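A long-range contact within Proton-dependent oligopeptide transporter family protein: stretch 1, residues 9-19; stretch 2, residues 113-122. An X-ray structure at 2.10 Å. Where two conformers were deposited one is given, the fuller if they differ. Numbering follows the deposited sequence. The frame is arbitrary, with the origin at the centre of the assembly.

Stretch 1, residues 9-19: GNEACERFSFY
Stretch 2 (113-122) GAGGIKPLVA

The most unusual feature of this contact is that two like charges face each other across it with water in attendance: Arg-15 NH2 lies 4.5 Å from Lys-118 NZ, and no direct hydrogen bond joins the two stretches. Waters link the two cations to each other and to their neighbours, and the salt bridge to Glu-14 compensates the charge of Arg-15. Water 2 accepts from both cations, 3.0 Å from Arg-15 NH1 and 3.0 Å from Lys-118 NZ. Water 1 donates to Ala-114 O at 2.7 Å and, weakly, to Glu-14 OE2 at 3.3 Å, while accepting a weak bond from Lys-118 NZ at 3.5 Å.

Stretch 1 is helix throughout, continuing beyond both ends, phi/psi near -62/-46, with regular i to i+4 bonds such as Phe-18 N to Glu-14 O at 2.9 Å. Stretch 2 enters already helical at Gly-113, where the bond from Ile-117 N to Gly-113 O is weak at 3.3 Å, passes through a turn with Pro-119 at -87/6 and Leu-120 at -106/-36, and is helical again at Val-121. Leu-120 N to Ile-117 O, 2.9 Å, and Val-121 N to Ile-117 O, 3.1 Å, brace this turn. The chains run in opposite order, obliquely: CA of Glu-11 is 7.8 Å from CA of Val-121, and CA of Phe-18 is 7.9 Å from CA of Ala-114.

Asn-10, Glu-14 and Phe-18, spaced by four, point CA-to-CB toward stretch 2, all with chi1 t. Glu-14 (chi2 -80°, chi3 -27°) receives Arg-15 in a two-pronged salt bridge, Arg-15 NE to Glu-14 OE1 and Arg-15 NH2 to Glu-14 OE2, both 2.8 Å. Arg-15 folds back through m, m, p and chi4 -158° to reach it. The carboxylate thus offsets a buried guanidinium, while the aliphatic Glu-14 CG packs 3.9 Å from Ile-117 CD1, Ile-117 being p, t.

Lys-118 starts sideways and reaches in with chi1 t, chi2 t, chi3 -129° and chi4 76°. Its NZ sits 5.8 Å from the Phe-18 ring centroid, 17° off the normal, at most a weak cation-pi attraction. The Phe-18 ring, chi2 84°, has CD1 4.3 Å from Ala-114 CB; the small methyl fits where the helices approach.

Val-121, chi1 p, gives up the most surface, 48 of the 270 Å² buried in all. Its CG2 methyl packs 3.7 Å from Glu-11 OE1, a van der Waals contact that gives the oxygen no hydrogen bond; the Glu-11 side chain starts sideways and extends inward with t, p and chi3 2°.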

ATOM      1  N   GLY A   9      -7.958   4.439  20.928  1.00 26.23           N
ATOM      2  CA  GLY A   9      -8.966   3.377  20.931  1.00 25.78           C
ATOM      3  C   GLY A   9      -9.485   3.073  19.534  1.00 28.98           C
ATOM      4  O   GLY A   9      -9.513   1.924  19.107  1.00 27.57           O
ATOM      5  N   ASN A  10      -9.874   4.120  18.802  1.00 27.06           N
ATOM      6  CA  ASN A  10     -10.365   4.001  17.434  1.00 25.49           C
ATOM      7  C   ASN A  10      -9.278   3.397  16.539  1.00 29.81           C
ATOM      8  O   ASN A  10      -9.578   2.474  15.778  1.00 28.60           O
ATOM      9  CB  ASN A  10     -10.808   5.375  16.919  1.00 23.16           C
ATOM     10  CG  ASN A  10     -11.093   5.379  15.439  1.00 37.40           C
ATOM     11  OD1 ASN A  10     -12.156   4.947  14.966  1.00 29.43           O
ATOM     12  ND2 ASN A  10     -10.100   5.756  14.674  1.00 25.39           N
ATOM     13  N   GLU A  11      -8.016   3.899  16.644  1.00 27.18           N
ATOM     14  CA  GLU A  11      -6.887   3.395  15.848  1.00 27.31           C
ATOM     15  C   GLU A  11      -6.612   1.901  16.108  1.00 29.84           C
ATOM     16  O   GLU A  11      -6.409   1.142  15.159  1.00 28.61           O
ATOM     17  CB  GLU A  11      -5.610   4.244  16.099  1.00 29.30           C
ATOM     18  CG  GLU A  11      -4.350   3.768  15.373  1.00 35.37           C
ATOM     19  CD  GLU A  11      -4.272   3.943  13.862  1.00 49.65           C
ATOM     20  OE1 GLU A  11      -5.219   4.498  13.259  1.00 41.94           O
ATOM     21  OE2 GLU A  11      -3.237   3.545  13.285  1.00 41.87           O
ATOM     22  N   ALA A  12      -6.599   1.490  17.386  1.00 26.57           N
ATOM     23  CA  ALA A  12      -6.325   0.095  17.771  1.00 25.12           C
ATOM     24  C   ALA A  12      -7.387  -0.855  17.236  1.00 27.78           C
ATOM     25  O   ALA A  12      -7.039  -1.849  16.613  1.00 25.77           O
ATOM     26  CB  ALA A  12      -6.221  -0.024  19.286  1.00 26.15           C
ATOM     27  N   CYS A  13      -8.686  -0.527  17.434  1.00 26.04           N
ATOM     28  CA  CYS A  13      -9.773  -1.394  16.961  1.00 26.04           C
ATOM     29  C   CYS A  13      -9.849  -1.471  15.454  1.00 29.39           C
ATOM     30  O   CYS A  13      -9.992  -2.580  14.932  1.00 29.22           O
ATOM     31  CB  CYS A  13     -11.107  -0.997  17.574  1.00 26.89           C
ATOM     32  SG  CYS A  13     -11.136  -1.082  19.375  1.00 31.61           S
ATOM     33  N   GLU A  14      -9.713  -0.316  14.747  1.00 24.23           N
ATOM     34  CA  GLU A  14      -9.767  -0.297  13.281  1.00 23.74           C
ATOM     35  C   GLU A  14      -8.610  -1.088  12.650  1.00 26.48           C
ATOM     36  O   GLU A  14      -8.829  -1.799  11.685  1.00 25.27           O
ATOM     37  CB  GLU A  14      -9.839   1.153  12.729  1.00 25.10           C
ATOM     38  CG  GLU A  14      -9.945   1.250  11.203  1.00 31.47           C
ATOM     39  CD  GLU A  14      -8.658   1.092  10.409  1.00 38.36           C
ATOM     40  OE1 GLU A  14      -7.587   1.397  10.967  1.00 33.70           O
ATOM     41  OE2 GLU A  14      -8.710   0.635   9.245  1.00 34.61           O
ATOM     42  N   ARG A  15      -7.386  -0.952  13.174  1.00 24.59           N
ATOM     43  CA  ARG A  15      -6.232  -1.660  12.620  1.00 23.81           C
ATOM     44  C   ARG A  15      -6.338  -3.166  12.845  1.00 28.02           C
ATOM     45  O   ARG A  15      -6.029  -3.938  11.940  1.00 27.04           O
ATOM     46  CB  ARG A  15      -4.882  -1.101  13.153  1.00 22.58           C
ATOM     47  CG  ARG A  15      -4.515   0.322  12.636  1.00 30.46           C
ATOM     48  CD  ARG A  15      -4.019   0.379  11.184  1.00 30.10           C
ATOM     49  NE  ARG A  15      -5.147   0.327  10.247  1.00 32.20           N
ATOM     50  CZ  ARG A  15      -5.082  -0.043   8.975  1.00 40.20           C
ATOM     51  NH1 ARG A  15      -3.915  -0.376   8.430  1.00 31.74           N
ATOM     52  NH2 ARG A  15      -6.185  -0.082   8.232  1.00 25.02           N
ATOM     53  N   PHE A  16      -6.767  -3.584  14.042  1.00 25.14           N
ATOM     54  CA  PHE A  16      -6.917  -5.009  14.333  1.00 26.50           C
ATOM     55  C   PHE A  16      -7.974  -5.588  13.376  1.00 30.87           C
ATOM     56  O   PHE A  16      -7.770  -6.656  12.794  1.00 30.91           O
ATOM     57  CB  PHE A  16      -7.307  -5.247  15.808  1.00 29.55           C
ATOM     58  CG  PHE A  16      -7.327  -6.713  16.218  1.00 32.73           C
ATOM     59  CD1 PHE A  16      -8.378  -7.543  15.850  1.00 36.95           C
ATOM     60  CD2 PHE A  16      -6.295  -7.255  16.974  1.00 36.21           C
ATOM     61  CE1 PHE A  16      -8.404  -8.895  16.238  1.00 37.94           C
ATOM     62  CE2 PHE A  16      -6.324  -8.604  17.363  1.00 39.83           C
ATOM     63  CZ  PHE A  16      -7.373  -9.412  16.985  1.00 37.66           C
ATOM     64  N   SER A  17      -9.087  -4.861  13.211  1.00 27.36           N
ATOM     65  CA  SER A  17     -10.193  -5.228  12.339  1.00 27.85           C
ATOM     66  C   SER A  17      -9.744  -5.373  10.872  1.00 29.91           C
ATOM     67  O   SER A  17     -10.077  -6.362  10.216  1.00 29.80           O
ATOM     68  CB  SER A  17     -11.304  -4.191  12.458  1.00 32.78           C
ATOM     69  OG  SER A  17     -12.363  -4.447  11.557  1.00 46.75           O
ATOM     70  N   PHE A  18      -8.990  -4.398  10.369  1.00 25.32           N
ATOM     71  CA  PHE A  18      -8.525  -4.413   8.981  1.00 23.69           C
ATOM     72  C   PHE A  18      -7.668  -5.627   8.710  1.00 26.68           C
ATOM     73  O   PHE A  18      -7.951  -6.361   7.772  1.00 24.50           O
ATOM     74  CB  PHE A  18      -7.750  -3.129   8.623  1.00 23.99           C
ATOM     75  CG  PHE A  18      -7.233  -3.159   7.198  1.00 23.33           C
ATOM     76  CD1 PHE A  18      -8.049  -2.778   6.137  1.00 24.97           C
ATOM     77  CD2 PHE A  18      -5.946  -3.613   6.916  1.00 23.09           C
ATOM     78  CE1 PHE A  18      -7.590  -2.867   4.814  1.00 26.36           C
ATOM     79  CE2 PHE A  18      -5.479  -3.679   5.596  1.00 25.51           C
ATOM     80  CZ  PHE A  18      -6.305  -3.311   4.552  1.00 24.62           C
ATOM     81  N   TYR A  19      -6.606  -5.819   9.507  1.00 23.93           N
ATOM     82  CA  TYR A  19      -5.691  -6.943   9.312  1.00 24.63           C
ATOM     83  C   TYR A  19      -6.388  -8.280   9.484  1.00 28.34           C
ATOM     84  O   TYR A  19      -6.088  -9.224   8.761  1.00 25.24           O
ATOM     85  CB  TYR A  19      -4.481  -6.814  10.246  1.00 25.99           C
ATOM     86  CG  TYR A  19      -3.524  -5.734   9.783  1.00 28.86           C
ATOM     87  CD1 TYR A  19      -2.765  -5.899   8.629  1.00 32.09           C
ATOM     88  CD2 TYR A  19      -3.390  -4.543  10.487  1.00 30.08           C
ATOM     89  CE1 TYR A  19      -1.886  -4.905   8.191  1.00 35.98           C
ATOM     90  CE2 TYR A  19      -2.507  -3.547  10.069  1.00 31.51           C
ATOM     91  CZ  TYR A  19      -1.758  -3.732   8.916  1.00 42.50           C
ATOM     92  OH  TYR A  19      -0.875  -2.768   8.496  1.00 47.97           O
ATOM     93  N   GLY A 113     -14.308   2.749   2.748  1.00 27.38           N
ATOM     94  CA  GLY A 113     -14.261   3.266   4.109  1.00 27.58           C
ATOM     95  C   GLY A 113     -12.853   3.355   4.669  1.00 29.16           C
ATOM     96  O   GLY A 113     -12.464   4.395   5.210  1.00 26.38           O
ATOM     97  N   ALA A 114     -12.091   2.241   4.556  1.00 25.07           N
ATOM     98  CA  ALA A 114     -10.722   2.125   5.054  1.00 24.90           C
ATOM     99  C   ALA A 114      -9.806   3.061   4.289  1.00 29.68           C
ATOM    100  O   ALA A 114      -8.924   3.670   4.885  1.00 29.31           O
ATOM    101  CB  ALA A 114     -10.223   0.689   4.930  1.00 25.05           C
ATOM    102  N   GLY A 115     -10.037   3.186   2.986  1.00 25.70           N
ATOM    103  CA  GLY A 115      -9.243   4.081   2.165  1.00 25.92           C
ATOM    104  C   GLY A 115      -9.487   5.544   2.495  1.00 29.31           C
ATOM    105  O   GLY A 115      -8.534   6.318   2.611  1.00 28.19           O
ATOM    106  N   GLY A 116     -10.751   5.919   2.654  1.00 25.45           N
ATOM    107  CA  GLY A 116     -11.113   7.308   2.935  1.00 26.61           C
ATOM    108  C   GLY A 116     -10.579   7.890   4.236  1.00 30.17           C
ATOM    109  O   GLY A 116     -10.197   9.062   4.268  1.00 29.14           O
ATOM    110  N   ILE A 117     -10.538   7.084   5.317  1.00 25.07           N
ATOM    111  CA  ILE A 117     -10.064   7.556   6.639  1.00 26.01           C
ATOM    112  C   ILE A 117      -8.534   7.570   6.761  1.00 31.88           C
ATOM    113  O   ILE A 117      -7.994   8.246   7.630  1.00 30.46           O
ATOM    114  CB  ILE A 117     -10.669   6.724   7.801  1.00 28.08           C
ATOM    115  CG1 ILE A 117     -10.150   5.253   7.760  1.00 28.29           C
ATOM    116  CG2 ILE A 117     -12.202   6.811   7.799  1.00 28.39           C
ATOM    117  CD1 ILE A 117     -10.412   4.403   9.025  1.00 32.50           C
ATOM    118  N   LYS A 118      -7.856   6.752   5.935  1.00 30.40           N
ATOM    119  CA  LYS A 118      -6.418   6.534   5.958  1.00 30.33           C
ATOM    120  C   LYS A 118      -5.565   7.829   5.969  1.00 32.96           C
ATOM    121  O   LYS A 118      -4.672   7.892   6.802  1.00 32.26           O
ATOM    122  CB  LYS A 118      -6.035   5.603   4.808  1.00 33.31           C
ATOM    123  CG  LYS A 118      -4.616   5.094   4.837  1.00 38.50           C
ATOM    124  CD  LYS A 118      -4.403   4.241   3.599  1.00 45.98           C
ATOM    125  CE  LYS A 118      -3.818   2.919   3.949  1.00 45.28           C
ATOM    126  NZ  LYS A 118      -4.793   1.995   4.537  1.00 53.03           N
ATOM    127  N   PRO A 119      -5.767   8.878   5.137  1.00 28.67           N
ATOM    128  CA  PRO A 119      -4.874  10.045   5.256  1.00 28.48           C
ATOM    129  C   PRO A 119      -5.375  11.033   6.309  1.00 32.37           C
ATOM    130  O   PRO A 119      -4.832  12.124   6.416  1.00 32.85           O
ATOM    131  CB  PRO A 119      -4.947  10.655   3.848  1.00 30.10           C
ATOM    132  CG  PRO A 119      -6.358  10.388   3.419  1.00 33.51           C
ATOM    133  CD  PRO A 119      -6.766   9.080   4.057  1.00 28.83           C
ATOM    134  N   LEU A 120      -6.445  10.674   7.043  1.00 28.29           N
ATOM    135  CA  LEU A 120      -7.103  11.589   7.983  1.00 27.60           C
ATOM    136  C   LEU A 120      -6.868  11.327   9.456  1.00 30.70           C
ATOM    137  O   LEU A 120      -6.807  12.283  10.216  1.00 28.39           O
ATOM    138  CB  LEU A 120      -8.634  11.627   7.732  1.00 25.98           C
ATOM    139  CG  LEU A 120      -9.134  11.790   6.278  1.00 28.46           C
ATOM    140  CD1 LEU A 120     -10.634  11.766   6.235  1.00 27.88           C
ATOM    141  CD2 LEU A 120      -8.568  13.061   5.612  1.00 27.24           C
ATOM    142  N   VAL A 121      -6.774  10.056   9.853  1.00 28.40           N
ATOM    143  CA  VAL A 121      -6.630   9.656  11.254  0.50 29.06           C
ATOM    144  C   VAL A 121      -5.390  10.304  11.907  1.00 32.99           C
ATOM    145  O   VAL A 121      -5.532  10.943  12.953  1.00 31.53           O
ATOM    146  CB  VAL A 121      -6.705   8.109  11.435  0.50 33.36           C
ATOM    147  CG1 VAL A 121      -5.492   7.384  10.845  0.50 32.57           C
ATOM    148  CG2 VAL A 121      -6.941   7.717  12.891  0.50 33.63           C
ATOM    149  N   ALA A 122      -4.203  10.181  11.273  1.00 31.36           N
ATOM    150  CA  ALA A 122      -2.957  10.727  11.803  1.00 32.63           C
ATOM    151  C   ALA A 122      -2.943  12.233  11.855  1.00 36.42           C
ATOM    152  O   ALA A 122      -2.539  12.793  12.863  1.00 37.48           O
ATOM    153  CB  ALA A 122      -1.762  10.206  11.018  1.00 33.16           C
TER
HETATM  154  O   HOH W   1      -7.415   2.451   6.776  1.00 38.46           O
HETATM  155  O   HOH W   2      -3.946  -0.783   5.429  1.00 35.15           O